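PDB 3L23: sugar phosphate isomerase/epimerase from Parabacteroides distasonis, which binds a magnesium ion within a xylose isomerase-like TIM barrel and probably acts as an isomerase or epimerase on sugar substrates. Local coordinates for residues P131-H136 / D200-D205; N147-V152 / T160-H165; G29-N34 / K65-D70. All coordinates share one frame; numbering follows the deposited sequence.

Contact 1. Residues P131-H136 / D200-D205; sequences PTITTH and DLMLKD
I133 sets CG1 anti to its carbonyl carbon (chi1 -59°) and M202 runs out extended beyond CG (chi2 -178°, chi3 171°), which brings the ends of the two side chains together. This is a buried apolar contact of the TIM barrel, joining the loop that leads from strand 124-127 into helix 136-155 to the short helix 198-205 that precedes strand 211-216. The selenomethionine methyl does the touching: M202 CE lies 3.6 Å from I133 CD1, the chains crossing at a slant. I133 also packs against A139 and V142 of helix 136-155, and M202 against F213, so the pair lies between helix 136-155 and the barrel strand 211-216.

The second meeting point lies where the loop becomes helix, just after the N-cap residue T135, whose OG1 accepts from E138 N. There H136 and L201 cross at about a right angle, and both also touch V174 of strand 173-174. The imidazole is held at its polar end by a hydrogen bond between NE2 and D196 OD2, a link that ties the start of helix 136-155 to the strand just before helix 198-205. Next to that nitrogen, H136 CD2 lies 3.9 Å from L201 CD1, the methyl meeting the ring obliquely.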
ATOM      1  N   PRO A 131       2.102  -4.453 -12.168  1.00 29.22           N
ATOM      2  CA  PRO A 131       2.342  -5.446 -13.206  1.00 29.27           C
ATOM      3  C   PRO A 131       3.283  -4.917 -14.281  1.00 29.61           C
ATOM      4  O   PRO A 131       3.626  -3.740 -14.309  1.00 28.58           O
ATOM      5  CB  PRO A 131       0.943  -5.708 -13.816  1.00 30.03           C
ATOM      6  CG  PRO A 131      -0.020  -5.160 -12.886  1.00 30.10           C
ATOM      7  CD  PRO A 131       0.678  -4.072 -12.089  1.00 30.48           C
ATOM      8  N   THR A 132       3.726  -5.808 -15.135  1.00 28.95           N
ATOM      9  CA  THR A 132       4.512  -5.390 -16.279  1.00 29.98           C
ATOM     10  C   THR A 132       3.681  -4.489 -17.200  1.00 30.03           C
ATOM     11  O   THR A 132       2.665  -4.942 -17.744  1.00 29.59           O
ATOM     12  CB  THR A 132       4.960  -6.615 -17.080  1.00 30.21           C
ATOM     13  OG1 THR A 132       5.757  -7.454 -16.235  1.00 30.42           O
ATOM     14  CG2 THR A 132       5.764  -6.218 -18.319  1.00 28.76           C
ATOM     15  N   ILE A 133       4.114  -3.235 -17.372  1.00 28.77           N
ATOM     16  CA  ILE A 133       3.458  -2.279 -18.260  1.00 28.56           C
ATOM     17  C   ILE A 133       4.532  -1.505 -19.058  1.00 28.85           C
ATOM     18  O   ILE A 133       5.317  -0.750 -18.448  1.00 28.64           O
ATOM     19  CB  ILE A 133       2.589  -1.269 -17.513  1.00 28.45           C
ATOM     20  CG1 ILE A 133       1.488  -1.981 -16.687  1.00 29.11           C
ATOM     21  CG2 ILE A 133       1.993  -0.265 -18.508  1.00 28.92           C
ATOM     22  CD1 ILE A 133       0.744  -1.091 -15.655  1.00 27.42           C
ATOM     23  N   THR A 134       4.584  -1.728 -20.367  1.00 29.05           N
ATOM     24  CA  THR A 134       5.505  -1.007 -21.259  1.00 29.55           C
ATOM     25  C   THR A 134       4.837  -0.264 -22.418  1.00 30.46           C
ATOM     26  O   THR A 134       5.526   0.425 -23.204  1.00 30.57           O
ATOM     27  CB  THR A 134       6.560  -1.962 -21.823  1.00 29.24           C
ATOM     28  OG1 THR A 134       5.938  -2.945 -22.644  1.00 31.34           O
ATOM     29  CG2 THR A 134       7.296  -2.662 -20.697  1.00 31.01           C
ATOM     30  N   THR A 135       3.530  -0.447 -22.573  1.00 31.02           N
ATOM     31  CA  THR A 135       2.786   0.111 -23.697  1.00 29.79           C
ATOM     32  C   THR A 135       1.427   0.607 -23.178  1.00 29.21           C
ATOM     33  O   THR A 135       0.973   0.204 -22.105  1.00 28.06           O
ATOM     34  CB  THR A 135       2.524  -0.910 -24.827  1.00 30.64           C
ATOM     35  OG1 THR A 135       1.646  -1.962 -24.348  1.00 32.02           O
ATOM     36  CG2 THR A 135       3.834  -1.514 -25.394  1.00 27.88           C
ATOM     37  N   HIS A 136       0.774   1.453 -23.983  1.00 29.14           N
ATOM     38  CA  HIS A 136      -0.558   1.950 -23.670  1.00 29.17           C
ATOM     39  C   HIS A 136      -1.512   0.757 -23.585  1.00 28.17           C
ATOM     40  O   HIS A 136      -2.301   0.679 -22.703  1.00 27.97           O
ATOM     41  CB  HIS A 136      -1.064   2.971 -24.729  1.00 29.72           C
ATOM     42  CG  HIS A 136      -0.361   4.301 -24.692  1.00 33.82           C
ATOM     43  ND1 HIS A 136       0.762   4.586 -25.448  1.00 36.80           N
ATOM     44  CD2 HIS A 136      -0.639   5.438 -23.997  1.00 34.62           C
ATOM     45  CE1 HIS A 136       1.153   5.831 -25.202  1.00 37.48           C
ATOM     46  NE2 HIS A 136       0.317   6.370 -24.328  1.00 36.69           N
ATOM     47  N   ASP A 200      -1.009   8.186 -14.613  1.00 28.67           N
ATOM     48  CA  ASP A 200      -2.080   8.982 -15.251  1.00 29.36           C
ATOM     49  C   ASP A 200      -3.024   8.119 -16.075  1.00 29.74           C
ATOM     50  O   ASP A 200      -4.224   8.352 -16.058  1.00 29.05           O
ATOM     51  CB  ASP A 200      -1.492  10.129 -16.043  1.00 29.54           C
ATOM     52  CG  ASP A 200      -0.764  11.084 -15.150  1.00 30.56           C
ATOM     53  OD1 ASP A 200      -1.242  11.247 -14.019  1.00 30.04           O
ATOM     54  OD2 ASP A 200       0.267  11.649 -15.530  1.00 28.81           O
ATOM     55  N   LEU A 201      -2.498   7.110 -16.763  1.00 30.14           N
ATOM     56  CA  LEU A 201      -3.327   6.174 -17.493  1.00 30.54           C
ATOM     57  C   LEU A 201      -4.157   5.329 -16.520  1.00 30.34           C
ATOM     58  O   LEU A 201      -5.314   4.992 -16.814  1.00 30.52           O
ATOM     59  CB  LEU A 201      -2.484   5.269 -18.407  1.00 30.53           C
ATOM     60  CG  LEU A 201      -1.644   5.961 -19.492  1.00 30.67           C
ATOM     61  CD1 LEU A 201      -0.729   4.957 -20.171  1.00 31.21           C
ATOM     62  CD2 LEU A 201      -2.544   6.722 -20.475  1.00 30.03           C
HETATM   63  N   MSE A 202      -3.589   4.987 -15.358  1.00 31.09           N
HETATM   64  CA  MSE A 202      -4.323   4.181 -14.382  1.00 30.19           C
HETATM   65  C   MSE A 202      -5.511   4.956 -13.839  1.00 30.79           C
HETATM   66  O   MSE A 202      -6.610   4.411 -13.711  1.00 31.41           O
HETATM   67  CB  MSE A 202      -3.408   3.719 -13.238  1.00 30.86           C
HETATM   68  CG  MSE A 202      -2.431   2.633 -13.664  1.00 30.11           C
HETATM   69 SE   MSE A 202      -1.408   2.173 -12.028  0.75 31.04          SE
HETATM   70  CE  MSE A 202      -0.502   0.634 -12.763  1.00 31.07           C
ATOM     71  N   LEU A 203      -5.279   6.213 -13.495  1.00 30.74           N
ATOM     72  CA  LEU A 203      -6.362   7.110 -13.057  1.00 30.46           C
ATOM     73  C   LEU A 203      -7.424   7.229 -14.131  1.00 30.79           C
ATOM     74  O   LEU A 203      -8.625   7.090 -13.865  1.00 31.01           O
ATOM     75  CB  LEU A 203      -5.805   8.483 -12.727  1.00 30.99           C
ATOM     76  CG  LEU A 203      -5.012   8.543 -11.416  1.00 31.85           C
ATOM     77  CD1 LEU A 203      -4.035   9.760 -11.435  1.00 32.91           C
ATOM     78  CD2 LEU A 203      -5.907   8.504 -10.143  1.00 31.93           C
ATOM     79  N   LYS A 204      -7.006   7.483 -15.353  1.00 31.33           N
ATOM     80  CA  LYS A 204      -7.981   7.709 -16.437  1.00 32.14           C
ATOM     81  C   LYS A 204      -8.891   6.520 -16.735  1.00 31.88           C
ATOM     82  O   LYS A 204     -10.097   6.693 -17.034  1.00 31.62           O
ATOM     83  CB  LYS A 204      -7.240   8.087 -17.722  1.00 31.70           C
ATOM     84  CG  LYS A 204      -8.145   8.433 -18.871  1.00 34.31           C
ATOM     85  CD  LYS A 204      -7.401   9.020 -20.044  1.00 37.24           C
ATOM     86  CE  LYS A 204      -6.479   8.064 -20.718  1.00 41.88           C
ATOM     87  NZ  LYS A 204      -6.593   8.361 -22.199  1.00 48.13           N
ATOM     88  N   ASP A 205      -8.314   5.326 -16.715  1.00 30.53           N
ATOM     89  CA  ASP A 205      -8.961   4.138 -17.248  1.00 31.39           C
ATOM     90  C   ASP A 205      -9.408   3.111 -16.221  1.00 30.76           C
ATOM     91  O   ASP A 205      -9.827   2.023 -16.597  1.00 32.07           O
ATOM     92  CB  ASP A 205      -8.030   3.478 -18.258  1.00 32.18           C
ATOM     93  CG  ASP A 205      -7.885   4.293 -19.536  1.00 34.25           C
ATOM     94  OD1 ASP A 205      -8.861   4.958 -19.936  1.00 36.53           O
ATOM     95  OD2 ASP A 205      -6.812   4.249 -20.153  1.00 39.99           O
TER

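Contact 2. Residues N147-V152 / T160-H165; sequences NQASDV and TGFGYH. With MG (magnesium ion), chain B; EDO (1,2-ethanediol), chain G.
Apolar contacts carry most of the join between A149 and S150 of helix 136-155 and G161 and F162 at the start of strand 162-165. A149 CB lies 3.8 Å from F162 CD1, meeting the phenylalanine ring obliquely. One residue on, S150 CB is 3.7 Å from F162 CB, so the helix rests on the root of the aromatic side chain as well as on its ring. With F162 CG anti to the backbone N (chi1 179°), the ring leads back from the helix, leaving CD1 as the ring atom that meets the alanine methyl; it also stacks with F146, one turn back on the same helix. The backbones come very close at S150 and G161, whose CA atoms are 4.4 Å apart. G161 has a positive phi of 77°, which favours glycine, and S150 OG stands 3.5 Å from G161 CA.

Polar bonds of the helix lead elsewhere. S150 OG is hydrogen-bonded to K210 O, next to strand 211-216, which gives this buried hydroxyl a partner. D151, on the outer side of the helix, forms a salt bridge with K210 through OD1, while a 1,2-ethanediol, probably left from crystallisation, lies beside its carboxylate.

Metal coordination occupies the far end of the strand. H165 NE2 binds the magnesium ion at 2.2 Å, and H165 ND1 is hydrogen-bonded to P128 O, which fixes the rotation of the ring. D216, H242, E275 and two waters complete the coordination. Helix outside, strand inside and metal ligand at the strand's C-terminal end make this the helix-to-second-strand half of the beta-alpha-beta crossover formed by strand 124-127, helix 136-155 and strand 162-165 in a xylose isomerase-like TIM barrel.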
ATOM      1  N   ASN A 147     -10.417  -3.220 -12.524  1.00 29.35           N
ATOM      2  CA  ASN A 147     -11.863  -2.964 -12.433  1.00 28.69           C
ATOM      3  C   ASN A 147     -12.596  -4.276 -12.106  1.00 28.84           C
ATOM      4  O   ASN A 147     -13.470  -4.309 -11.250  1.00 29.73           O
ATOM      5  CB  ASN A 147     -12.442  -2.386 -13.732  1.00 28.58           C
ATOM      6  CG  ASN A 147     -12.117  -0.927 -13.941  1.00 27.68           C
ATOM      7  OD1 ASN A 147     -11.848  -0.182 -12.991  1.00 27.80           O
ATOM      8  ND2 ASN A 147     -12.173  -0.494 -15.188  1.00 26.00           N
ATOM      9  N   GLN A 148     -12.221  -5.362 -12.778  1.00 29.63           N
ATOM     10  CA  GLN A 148     -12.889  -6.650 -12.544  1.00 29.34           C
ATOM     11  C   GLN A 148     -12.516  -7.201 -11.166  1.00 29.62           C
ATOM     12  O   GLN A 148     -13.361  -7.811 -10.507  1.00 30.50           O
ATOM     13  CB  GLN A 148     -12.544  -7.678 -13.605  1.00 30.12           C
ATOM     14  CG  GLN A 148     -13.408  -8.919 -13.442  1.00 30.93           C
ATOM     15  CD  GLN A 148     -13.178  -9.995 -14.496  1.00 32.32           C
ATOM     16  OE1 GLN A 148     -12.286  -9.882 -15.343  1.00 35.33           O
ATOM     17  NE2 GLN A 148     -13.973 -11.050 -14.424  1.00 37.28           N
ATOM     18  N   ALA A 149     -11.267  -7.009 -10.729  1.00 29.35           N
ATOM     19  CA  ALA A 149     -10.833  -7.436  -9.376  1.00 29.30           C
ATOM     20  C   ALA A 149     -11.712  -6.796  -8.322  1.00 29.41           C
ATOM     21  O   ALA A 149     -12.111  -7.447  -7.365  1.00 29.57           O
ATOM     22  CB  ALA A 149      -9.336  -7.099  -9.107  1.00 28.51           C
ATOM     23  N   SER A 150     -12.027  -5.513  -8.505  1.00 29.09           N
ATOM     24  CA  SER A 150     -12.874  -4.798  -7.563  1.00 28.86           C
ATOM     25  C   SER A 150     -14.231  -5.462  -7.427  1.00 29.06           C
ATOM     26  O   SER A 150     -14.734  -5.612  -6.304  1.00 29.14           O
ATOM     27  CB  SER A 150     -13.023  -3.346  -8.002  1.00 28.59           C
ATOM     28  OG  SER A 150     -13.999  -2.701  -7.225  1.00 29.47           O
ATOM     29  N   ASP A 151     -14.823  -5.876  -8.560  1.00 28.55           N
ATOM     30  CA  ASP A 151     -16.111  -6.571  -8.552  1.00 29.00           C
ATOM     31  C   ASP A 151     -16.029  -7.859  -7.734  1.00 28.93           C
ATOM     32  O   ASP A 151     -16.931  -8.171  -6.945  1.00 28.89           O
ATOM     33  CB  ASP A 151     -16.586  -6.933  -9.967  1.00 28.56           C
ATOM     34  CG  ASP A 151     -16.929  -5.730 -10.832  1.00 29.68           C
ATOM     35  OD1 ASP A 151     -17.070  -4.601 -10.345  1.00 29.38           O
ATOM     36  OD2 ASP A 151     -17.109  -5.954 -12.055  1.00 33.41           O
ATOM     37  N   VAL A 152     -14.944  -8.614  -7.928  1.00 29.16           N
ATOM     38  CA  VAL A 152     -14.710  -9.845  -7.169  1.00 28.91           C
ATOM     39  C   VAL A 152     -14.557  -9.572  -5.657  1.00 28.93           C
ATOM     40  O   VAL A 152     -15.131 -10.270  -4.841  1.00 30.20           O
ATOM     41  CB  VAL A 152     -13.466 -10.585  -7.701  1.00 29.77           C
ATOM     42  CG1 VAL A 152     -13.081 -11.738  -6.781  1.00 31.07           C
ATOM     43  CG2 VAL A 152     -13.732 -11.060  -9.119  1.00 28.24           C
ATOM     44  N   THR A 160     -15.052  -1.414  -0.119  1.00 32.36           N
ATOM     45  CA  THR A 160     -14.106  -0.467  -0.751  1.00 32.16           C
ATOM     46  C   THR A 160     -13.567  -0.893  -2.119  1.00 32.33           C
ATOM     47  O   THR A 160     -13.029  -0.063  -2.843  1.00 31.73           O
ATOM     48  CB  THR A 160     -12.914  -0.162   0.171  1.00 33.14           C
ATOM     49  OG1 THR A 160     -12.308  -1.390   0.603  1.00 31.97           O
ATOM     50  CG2 THR A 160     -13.365   0.667   1.374  1.00 33.89           C
ATOM     51  N   GLY A 161     -13.716  -2.160  -2.481  1.00 32.10           N
ATOM     52  CA  GLY A 161     -13.256  -2.647  -3.767  1.00 31.38           C
ATOM     53  C   GLY A 161     -11.746  -2.851  -3.841  1.00 30.67           C
ATOM     54  O   GLY A 161     -11.139  -3.410  -2.911  1.00 29.90           O
ATOM     55  N   PHE A 162     -11.153  -2.367  -4.934  1.00 30.53           N
ATOM     56  CA  PHE A 162      -9.743  -2.591  -5.248  1.00 30.17           C
ATOM     57  C   PHE A 162      -8.928  -1.331  -4.978  1.00 30.84           C
ATOM     58  O   PHE A 162      -9.216  -0.262  -5.544  1.00 31.35           O
ATOM     59  CB  PHE A 162      -9.587  -3.006  -6.731  1.00 30.45           C
ATOM     60  CG  PHE A 162      -8.167  -3.231  -7.152  1.00 29.82           C
ATOM     61  CD1 PHE A 162      -7.559  -4.481  -6.975  1.00 30.71           C
ATOM     62  CD2 PHE A 162      -7.424  -2.214  -7.695  1.00 28.82           C
ATOM     63  CE1 PHE A 162      -6.247  -4.698  -7.387  1.00 31.61           C
ATOM     64  CE2 PHE A 162      -6.084  -2.440  -8.077  1.00 27.84           C
ATOM     65  CZ  PHE A 162      -5.521  -3.671  -7.912  1.00 29.60           C
ATOM     66  N   GLY A 163      -7.932  -1.433  -4.102  1.00 30.18           N
ATOM     67  CA  GLY A 163      -7.008  -0.334  -3.875  1.00 29.41           C
ATOM     68  C   GLY A 163      -5.673  -0.604  -4.527  1.00 29.75           C
ATOM     69  O   GLY A 163      -5.219  -1.753  -4.565  1.00 30.20           O
ATOM     70  N   TYR A 164      -5.006   0.464  -4.971  1.00 29.68           N
ATOM     71  CA  TYR A 164      -3.705   0.361  -5.637  1.00 29.69           C
ATOM     72  C   TYR A 164      -2.665   1.273  -4.987  1.00 30.57           C
ATOM     73  O   TYR A 164      -2.893   2.488  -4.874  1.00 30.75           O
ATOM     74  CB  TYR A 164      -3.814   0.707  -7.142  1.00 29.89           C
ATOM     75  CG  TYR A 164      -2.501   0.429  -7.866  1.00 28.40           C
ATOM     76  CD1 TYR A 164      -2.137  -0.854  -8.224  1.00 29.08           C
ATOM     77  CD2 TYR A 164      -1.572   1.461  -8.068  1.00 30.45           C
ATOM     78  CE1 TYR A 164      -0.902  -1.096  -8.824  1.00 28.07           C
ATOM     79  CE2 TYR A 164      -0.363   1.219  -8.664  1.00 30.15           C
ATOM     80  CZ  TYR A 164      -0.042  -0.066  -9.027  1.00 31.90           C
ATOM     81  OH  TYR A 164       1.156  -0.338  -9.632  1.00 29.21           O
ATOM     82  N   HIS A 165      -1.523   0.677  -4.610  1.00 30.89           N
ATOM     83  CA  HIS A 165      -0.367   1.391  -4.020  1.00 30.53           C
ATOM     84  C   HIS A 165       0.770   1.448  -5.029  1.00 30.47           C
ATOM     85  O   HIS A 165       1.186   0.443  -5.628  1.00 29.30           O
ATOM     86  CB  HIS A 165       0.067   0.713  -2.693  1.00 30.76           C
ATOM     87  CG  HIS A 165       1.466   1.035  -2.238  1.00 29.20           C
ATOM     88  ND1 HIS A 165       2.582   0.511  -2.858  1.00 30.30           N
ATOM     89  CD2 HIS A 165       1.934   1.769  -1.192  1.00 30.91           C
ATOM     90  CE1 HIS A 165       3.675   0.923  -2.234  1.00 33.64           C
ATOM     91  NE2 HIS A 165       3.309   1.688  -1.216  1.00 29.39           N
TER
HETATM   92 MG    MG B   1       4.649   2.304   0.470  1.00 16.51          MG
HETATM   93  C1  EDO G   6     -15.782  -4.662 -14.603  1.00 36.84           C
HETATM   94  O1  EDO G   6     -17.171  -4.737 -14.271  1.00 41.42           O
HETATM   95  C2  EDO G   6     -15.550  -3.412 -15.421  1.00 37.68           C
HETATM   96  O2  EDO G   6     -16.044  -2.258 -14.734  1.00 36.80           O
HETATM   97  O   HOH W   1       6.302   1.645  -0.698  1.00 20.44           O
HETATM   98  O   HOH W   2       4.552  -0.037   0.798  1.00 21.55           O

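Contact 3. Residues G29-N34 / K65-D70; sequences GDVAAN and KKMAED
M67 reaches from helix 61-70 to the first turn of helix 31-40, so the contact joins two neighbouring helices on the outside of the TIM barrel. The closely packed part is made by this one selenomethionine. SE lies beside A32, 3.9 Å from A32 N and 4.0 Å from A32 CB; the bend at chi3 (-79°) then sets the methyl near V31, with M67 CE 4.3 Å from V31 CG1. No hydrogen bond passes directly between the segments.

Beside the selenium the contact is looser and hydrated. A water bridges the two backbones, giving a hydrogen bond to M67 O and a weak one to A32 O. On helix 61-70, K65 and K66 take no part in the contact and pair within their own helix, four residues on, as salt bridges with E69 and D70; K66 NZ meets the syn lone pair of D70 OD1 at 2.7 Å.

The turn that receives M67 is itself fixed by D30, the N-cap of helix 31-40. D30 OD1 accepts from A33 N at 3.0 Å in a nearly straight bond (167°), the donor standing above the carboxylate plane.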
ATOM      1  N   GLY A  29      11.145 -13.695  18.448  1.00 33.19           N
ATOM      2  CA  GLY A  29      10.870 -13.725  19.888  1.00 33.85           C
ATOM      3  C   GLY A  29       9.384 -13.963  20.169  1.00 33.75           C
ATOM      4  O   GLY A  29       8.797 -14.924  19.694  1.00 35.48           O
ATOM      5  N   ASP A  30       8.774 -13.035  20.902  1.00 32.52           N
ATOM      6  CA  ASP A  30       7.409 -13.127  21.396  1.00 31.78           C
ATOM      7  C   ASP A  30       6.587 -12.148  20.565  1.00 32.00           C
ATOM      8  O   ASP A  30       6.633 -10.949  20.822  1.00 32.48           O
ATOM      9  CB  ASP A  30       7.443 -12.745  22.889  1.00 31.76           C
ATOM     10  CG  ASP A  30       6.071 -12.662  23.555  1.00 31.15           C
ATOM     11  OD1 ASP A  30       5.025 -12.721  22.906  1.00 32.97           O
ATOM     12  OD2 ASP A  30       6.059 -12.487  24.791  1.00 34.90           O
ATOM     13  N   VAL A  31       5.856 -12.658  19.581  1.00 32.12           N
ATOM     14  CA  VAL A  31       5.062 -11.809  18.698  1.00 31.98           C
ATOM     15  C   VAL A  31       4.018 -10.970  19.448  1.00 30.82           C
ATOM     16  O   VAL A  31       3.812  -9.800  19.121  1.00 30.36           O
ATOM     17  CB  VAL A  31       4.372 -12.626  17.598  1.00 32.59           C
ATOM     18  CG1 VAL A  31       3.658 -11.713  16.644  1.00 33.52           C
ATOM     19  CG2 VAL A  31       5.415 -13.441  16.859  1.00 35.11           C
ATOM     20  N   ALA A  32       3.385 -11.546  20.461  1.00 30.31           N
ATOM     21  CA  ALA A  32       2.421 -10.795  21.272  1.00 30.59           C
ATOM     22  C   ALA A  32       3.074  -9.600  21.947  1.00 30.04           C
ATOM     23  O   ALA A  32       2.523  -8.472  21.883  1.00 30.30           O
ATOM     24  CB  ALA A  32       1.750 -11.698  22.310  1.00 29.63           C
ATOM     25  N   ALA A  33       4.253  -9.806  22.544  1.00 29.68           N
ATOM     26  CA  ALA A  33       5.004  -8.696  23.149  1.00 29.58           C
ATOM     27  C   ALA A  33       5.456  -7.675  22.114  1.00 28.98           C
ATOM     28  O   ALA A  33       5.451  -6.438  22.379  1.00 29.67           O
ATOM     29  CB  ALA A  33       6.211  -9.201  23.943  1.00 29.32           C
ATOM     30  N   ASN A  34       5.855  -8.146  20.931  1.00 28.76           N
ATOM     31  CA  ASN A  34       6.237  -7.225  19.851  1.00 28.83           C
ATOM     32  C   ASN A  34       5.077  -6.348  19.399  1.00 28.63           C
ATOM     33  O   ASN A  34       5.267  -5.172  19.115  1.00 29.05           O
ATOM     34  CB  ASN A  34       6.847  -7.962  18.657  1.00 28.70           C
ATOM     35  CG  ASN A  34       8.126  -8.691  19.030  1.00 29.35           C
ATOM     36  OD1 ASN A  34       8.716  -8.415  20.075  1.00 29.99           O
ATOM     37  ND2 ASN A  34       8.506  -9.697  18.240  1.00 28.74           N
ATOM     38  N   LYS A  65      -4.633 -11.724  14.274  1.00 29.19           N
ATOM     39  CA  LYS A  65      -5.683 -10.751  14.567  1.00 30.44           C
ATOM     40  C   LYS A  65      -5.944 -10.637  16.073  1.00 30.01           C
ATOM     41  O   LYS A  65      -5.989  -9.534  16.599  1.00 30.07           O
ATOM     42  CB  LYS A  65      -6.960 -11.120  13.826  1.00 31.21           C
ATOM     43  CG  LYS A  65      -8.108 -10.115  14.001  1.00 32.84           C
ATOM     44  CD  LYS A  65      -9.337 -10.617  13.229  1.00 34.00           C
ATOM     45  CE  LYS A  65     -10.509  -9.613  13.260  1.00 35.69           C
ATOM     46  NZ  LYS A  65     -11.170  -9.591  14.571  1.00 38.65           N
ATOM     47  N   LYS A  66      -6.107 -11.770  16.753  1.00 29.84           N
ATOM     48  CA  LYS A  66      -6.336 -11.755  18.184  1.00 30.45           C
ATOM     49  C   LYS A  66      -5.164 -11.122  18.917  1.00 29.62           C
ATOM     50  O   LYS A  66      -5.387 -10.329  19.839  1.00 29.03           O
ATOM     51  CB  LYS A  66      -6.666 -13.161  18.751  1.00 30.90           C
ATOM     52  CG  LYS A  66      -6.808 -13.127  20.317  1.00 31.28           C
ATOM     53  CD  LYS A  66      -7.567 -14.192  20.972  1.00 33.64           C
ATOM     54  CE  LYS A  66      -7.621 -13.936  22.525  1.00 36.34           C
ATOM     55  NZ  LYS A  66      -8.083 -12.534  22.915  1.00 38.01           N
HETATM   56  N   MSE A  67      -3.924 -11.455  18.550  1.00 28.40           N
HETATM   57  CA  MSE A  67      -2.771 -10.866  19.273  1.00 29.34           C
HETATM   58  C   MSE A  67      -2.704  -9.352  19.061  1.00 28.44           C
HETATM   59  O   MSE A  67      -2.408  -8.602  19.970  1.00 29.93           O
HETATM   60  CB  MSE A  67      -1.454 -11.569  18.890  1.00 29.13           C
HETATM   61  CG  MSE A  67      -1.368 -12.987  19.420  1.00 30.60           C
HETATM   62 SE   MSE A  67       0.397 -13.778  19.169  0.75 30.35          SE
HETATM   63  CE  MSE A  67       0.214 -14.244  17.303  1.00 32.84           C
ATOM     64  N   ALA A  68      -2.996  -8.920  17.851  1.00 28.22           N
ATOM     65  CA  ALA A  68      -2.989  -7.495  17.517  1.00 27.88           C
ATOM     66  C   ALA A  68      -4.069  -6.764  18.327  1.00 29.48           C
ATOM     67  O   ALA A  68      -3.853  -5.723  18.919  1.00 30.32           O
ATOM     68  CB  ALA A  68      -3.228  -7.320  16.043  1.00 28.53           C
ATOM     69  N   GLU A  69      -5.252  -7.337  18.343  1.00 30.26           N
ATOM     70  CA  GLU A  69      -6.372  -6.737  19.054  1.00 31.38           C
ATOM     71  C   GLU A  69      -6.163  -6.746  20.544  1.00 31.21           C
ATOM     72  O   GLU A  69      -6.470  -5.764  21.196  1.00 32.03           O
ATOM     73  CB  GLU A  69      -7.679  -7.407  18.639  1.00 30.71           C
ATOM     74  CG  GLU A  69      -8.122  -6.930  17.294  1.00 33.38           C
ATOM     75  CD  GLU A  69      -9.336  -7.618  16.684  1.00 33.53           C
ATOM     76  OE1 GLU A  69      -9.965  -8.503  17.298  1.00 34.76           O
ATOM     77  OE2 GLU A  69      -9.657  -7.263  15.532  1.00 35.38           O
ATOM     78  N   ASP A  70      -5.606  -7.820  21.097  1.00 30.74           N
ATOM     79  CA  ASP A  70      -5.300  -7.839  22.520  1.00 30.93           C
ATOM     80  C   ASP A  70      -4.295  -6.761  22.896  1.00 30.66           C
ATOM     81  O   ASP A  70      -4.270  -6.335  24.049  1.00 31.20           O
ATOM     82  CB  ASP A  70      -4.739  -9.192  22.962  1.00 31.28           C
ATOM     83  CG  ASP A  70      -5.793 -10.299  23.016  1.00 35.32           C
ATOM     84  OD1 ASP A  70      -7.016 -10.032  22.907  1.00 35.70           O
ATOM     85  OD2 ASP A  70      -5.368 -11.464  23.169  1.00 37.82           O
TER
HETATM   86  O   HOH W   3      -0.738  -9.002  22.072  1.00 36.74           O

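Along the chain contact 3 closes first; contact 2 then falls inside the loop closed by contact 1. Contacts 1 and 2 are neighbours, their centres about 15 Å apart, sharing helix 136-155, which starts in the first and packs on strand 162-165 in the second. They touch where M202 SE lies 3.6 Å from Y164 CE2, so the barrel strand ending in the metal ligand H165 also bears the residue that meets helix 198-205. Contact 3 sits on the other side of the chain's centre from contact 1, about 39 Å away between centres, and about 29 Å from contact 2, again between centres. It joins outer helices around the same barrel, well away from the magnesium site.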